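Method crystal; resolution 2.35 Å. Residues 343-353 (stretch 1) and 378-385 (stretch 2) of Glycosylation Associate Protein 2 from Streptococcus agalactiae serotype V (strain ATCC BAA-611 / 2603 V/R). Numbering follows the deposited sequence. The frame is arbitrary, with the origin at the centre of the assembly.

Stretch 1, residues 343-353: YEQKIVDAIQE
Stretch 2 (378-385) TYHGAKLN

Residues 343-353 are helical throughout, with phi near -65° and psi near -40°, held by i to i+4 hydrogen bonds. Residues 378-381 are also helical. Lys383 N bonds to His380 O at 2.9 Å and Leu384 N to Gly381 O at 2.7 Å, both i to i+3, and Asn385 N to Gly381 O at 3.0 Å, while phi reaches -117° at Leu384 and turns positive, 46°, at Asn385. In backbone register, Val348 lies across from His380; their CA atoms, 6.4 Å apart, are the nearest pair. Together the stretches bury 451 Å².

His380 covers the most surface. Its CA-to-CB bond points toward the first helix, and with chi1 -65° (m) and chi2 -73° the imidazole lies among Glu344, Ile347 and Val348. Ile347, in the m, t rotamer, sits over one face: its CG2 is 3.8 Å from the centroid of the His380 ring and only 5° off the normal, a CH-pi contact that suits a flat aromatic ring against a branched aliphatic chain. Val348 CG2 approaches His380 ND1 obliquely at 3.7 Å, and Glu344 CB lies 3.7 Å from His380 CE1. His380 NE2, although 3.5 Å from Ile347 CD1, finds its hydrogen bond elsewhere in the structure.

Leu384 provides the second centre. Its CA-to-CB bond points sideways, but chi1 -69° (m) and chi2 160° (t) bring the end of the side chain nearer the helix. There Leu384 CD1 meets Ile351 CD1 at 3.8 Å, while Leu384 CD2 lies 4.0 Å from Val348 CG1 and 3.4 Å from Gln352 CG. Even the polar Gln352 thus offers its aliphatic portion to the leucine.

Val348, chi1 165° (t), links these two centres. Val348 CG1 faces Leu384 and CG2 the His380 ring, and both methyls lie near Lys383 CB, CG2 the closer at 3.8 Å. A beta-branched residue suits this position because its two methyls spread contacts along the second stretch. Lys383 lays its aliphatic base against the valine.

One hydrogen bond crosses the contact: Tyr379 OH donates to Glu344 OE1 at 2.7 Å. The CA-to-CB bonds of Tyr379 (chi1 180°, chi2 -88°) and Glu344 (chi1 -60°, chi2 178°, chi3 -5°) both point toward the other stretch, and the carboxylate oxygen meets the phenol at its edge, near the ring plane. Glu344 OE2 is hydrogen-bonded elsewhere, which helps this buried acid satisfy both oxygens.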

# COMPACT_ATOMS: atom_id res chain seq x y z
N TYR B 343 -7.42 1.10 13.92
CA TYR B 343 -6.75 1.49 12.69
C TYR B 343 -5.47 2.26 13.01
O TYR B 343 -4.38 1.90 12.54
CB TYR B 343 -7.70 2.33 11.83
CG TYR B 343 -7.17 2.72 10.46
CD1 TYR B 343 -6.47 3.91 10.28
CD2 TYR B 343 -7.42 1.92 9.34
CE1 TYR B 343 -6.00 4.28 9.02
CE2 TYR B 343 -6.94 2.28 8.09
CZ TYR B 343 -6.25 3.46 7.93
OH TYR B 343 -5.80 3.82 6.69
N GLU B 344 -5.57 3.29 13.86
CA GLU B 344 -4.43 4.16 14.11
C GLU B 344 -3.35 3.45 14.93
O GLU B 344 -2.16 3.59 14.65
CB GLU B 344 -4.90 5.42 14.80
CG GLU B 344 -5.90 6.20 13.98
CD GLU B 344 -6.39 7.42 14.70
OE1 GLU B 344 -6.02 7.60 15.88
OE2 GLU B 344 -7.16 8.20 14.12
N GLN B 345 -3.75 2.67 15.94
CA GLN B 345 -2.75 1.92 16.68
C GLN B 345 -2.05 0.89 15.79
O GLN B 345 -0.89 0.54 16.04
CB GLN B 345 -3.38 1.24 17.90
CG GLN B 345 -2.41 0.43 18.74
CD GLN B 345 -1.33 1.30 19.36
OE1 GLN B 345 -1.63 2.26 20.07
NE2 GLN B 345 -0.07 0.99 19.07
N LYS B 346 -2.73 0.41 14.75
CA LYS B 346 -2.05 -0.53 13.87
C LYS B 346 -0.98 0.16 13.05
O LYS B 346 0.05 -0.45 12.74
CB LYS B 346 -3.07 -1.23 12.97
CG LYS B 346 -3.73 -2.35 13.71
CD LYS B 346 -4.67 -3.13 12.89
CE LYS B 346 -5.06 -4.37 13.63
NZ LYS B 346 -6.06 -5.13 12.89
N ILE B 347 -1.20 1.43 12.69
CA ILE B 347 -0.15 2.17 11.99
C ILE B 347 1.07 2.32 12.90
O ILE B 347 2.21 2.11 12.47
CB ILE B 347 -0.68 3.53 11.51
CG1 ILE B 347 -1.85 3.32 10.53
CG2 ILE B 347 0.44 4.37 10.88
CD1 ILE B 347 -2.46 4.59 9.99
N VAL B 348 0.85 2.65 14.17
CA VAL B 348 1.97 2.84 15.09
C VAL B 348 2.69 1.52 15.30
O VAL B 348 3.92 1.45 15.23
CB VAL B 348 1.46 3.46 16.41
CG1 VAL B 348 2.51 3.34 17.51
CG2 VAL B 348 1.05 4.92 16.19
N ASP B 349 1.93 0.45 15.55
CA ASP B 349 2.55 -0.86 15.72
C ASP B 349 3.35 -1.26 14.48
O ASP B 349 4.43 -1.85 14.60
CB ASP B 349 1.49 -1.91 16.03
CG ASP B 349 0.80 -1.69 17.38
OD1 ASP B 349 1.27 -0.83 18.17
OD2 ASP B 349 -0.21 -2.37 17.66
N ALA B 350 2.83 -0.95 13.28
CA ALA B 350 3.50 -1.41 12.07
C ALA B 350 4.87 -0.77 11.93
O ALA B 350 5.83 -1.44 11.52
CB ALA B 350 2.65 -1.10 10.83
N ILE B 351 4.99 0.52 12.27
CA ILE B 351 6.30 1.16 12.25
C ILE B 351 7.18 0.63 13.40
O ILE B 351 8.34 0.27 13.19
CB ILE B 351 6.16 2.69 12.29
CG1 ILE B 351 5.30 3.16 11.10
CG2 ILE B 351 7.54 3.36 12.21
CD1 ILE B 351 4.56 4.44 11.33
N GLN B 352 6.63 0.54 14.62
CA GLN B 352 7.41 0.00 15.73
C GLN B 352 7.89 -1.41 15.44
O GLN B 352 9.00 -1.79 15.85
CB GLN B 352 6.58 0.02 17.02
CG GLN B 352 6.22 1.42 17.46
CD GLN B 352 5.62 1.54 18.87
OE1 GLN B 352 5.90 2.50 19.57
NE2 GLN B 352 4.77 0.58 19.26
N GLU B 353 7.09 -2.19 14.72
CA GLU B 353 7.49 -3.55 14.40
C GLU B 353 8.74 -3.56 13.52
O GLU B 353 9.63 -4.40 13.70
CB GLU B 353 6.33 -4.29 13.73
CG GLU B 353 6.53 -5.77 13.56
CD GLU B 353 5.44 -6.38 12.67
OE1 GLU B 353 5.76 -6.80 11.54
OE2 GLU B 353 4.27 -6.42 13.11
N THR B 378 3.06 13.41 11.30
CA THR B 378 3.05 14.14 12.56
C THR B 378 2.08 13.54 13.58
O THR B 378 2.42 13.39 14.75
CB THR B 378 2.71 15.62 12.30
OG1 THR B 378 3.56 16.14 11.27
CG2 THR B 378 2.92 16.44 13.56
N TYR B 379 0.86 13.18 13.14
CA TYR B 379 -0.13 12.63 14.07
C TYR B 379 0.37 11.34 14.72
O TYR B 379 0.20 11.14 15.93
CB TYR B 379 -1.46 12.38 13.35
CG TYR B 379 -2.58 11.81 14.20
CD1 TYR B 379 -2.73 10.44 14.36
CD2 TYR B 379 -3.51 12.64 14.83
CE1 TYR B 379 -3.75 9.91 15.14
CE2 TYR B 379 -4.54 12.12 15.60
CZ TYR B 379 -4.66 10.75 15.75
OH TYR B 379 -5.68 10.20 16.50
N HIS B 380 0.98 10.45 13.93
CA HIS B 380 1.47 9.21 14.51
C HIS B 380 2.86 9.39 15.13
O HIS B 380 3.22 8.63 16.04
CB HIS B 380 1.46 8.10 13.44
CG HIS B 380 0.09 7.73 12.97
ND1 HIS B 380 -0.80 7.00 13.74
CD2 HIS B 380 -0.57 8.01 11.81
CE1 HIS B 380 -1.93 6.84 13.08
NE2 HIS B 380 -1.83 7.45 11.91
N GLY B 381 3.62 10.38 14.65
CA GLY B 381 4.89 10.71 15.28
C GLY B 381 4.76 10.95 16.77
O GLY B 381 5.61 10.52 17.56
N ALA B 382 3.67 11.61 17.18
CA ALA B 382 3.35 11.80 18.59
C ALA B 382 3.44 10.51 19.41
O ALA B 382 3.75 10.55 20.60
CB ALA B 382 1.96 12.42 18.72
N LYS B 383 3.16 9.37 18.80
CA LYS B 383 3.24 8.10 19.52
C LYS B 383 4.57 7.41 19.34
O LYS B 383 4.80 6.36 19.95
CB LYS B 383 2.12 7.16 19.07
CG LYS B 383 0.80 7.39 19.77
CD LYS B 383 0.08 8.56 19.13
CE LYS B 383 -1.43 8.38 19.10
NZ LYS B 383 -2.03 9.38 18.17
N LEU B 384 5.45 7.96 18.51
CA LEU B 384 6.67 7.27 18.15
C LEU B 384 7.94 7.98 18.60
O LEU B 384 9.01 7.34 18.60
CB LEU B 384 6.72 7.05 16.63
CG LEU B 384 5.70 6.03 16.11
CD1 LEU B 384 5.47 6.20 14.62
CD2 LEU B 384 6.18 4.64 16.42
N ASN B 385 7.87 9.25 18.98
CA ASN B 385 9.01 10.06 19.41
C ASN B 385 10.19 9.88 18.45
O ASN B 385 11.26 9.43 18.87
CB ASN B 385 9.41 9.72 20.85
CG ASN B 385 10.23 10.82 21.50
OD1 ASN B 385 10.81 11.68 20.84
ND2 ASN B 385 10.29 10.79 22.83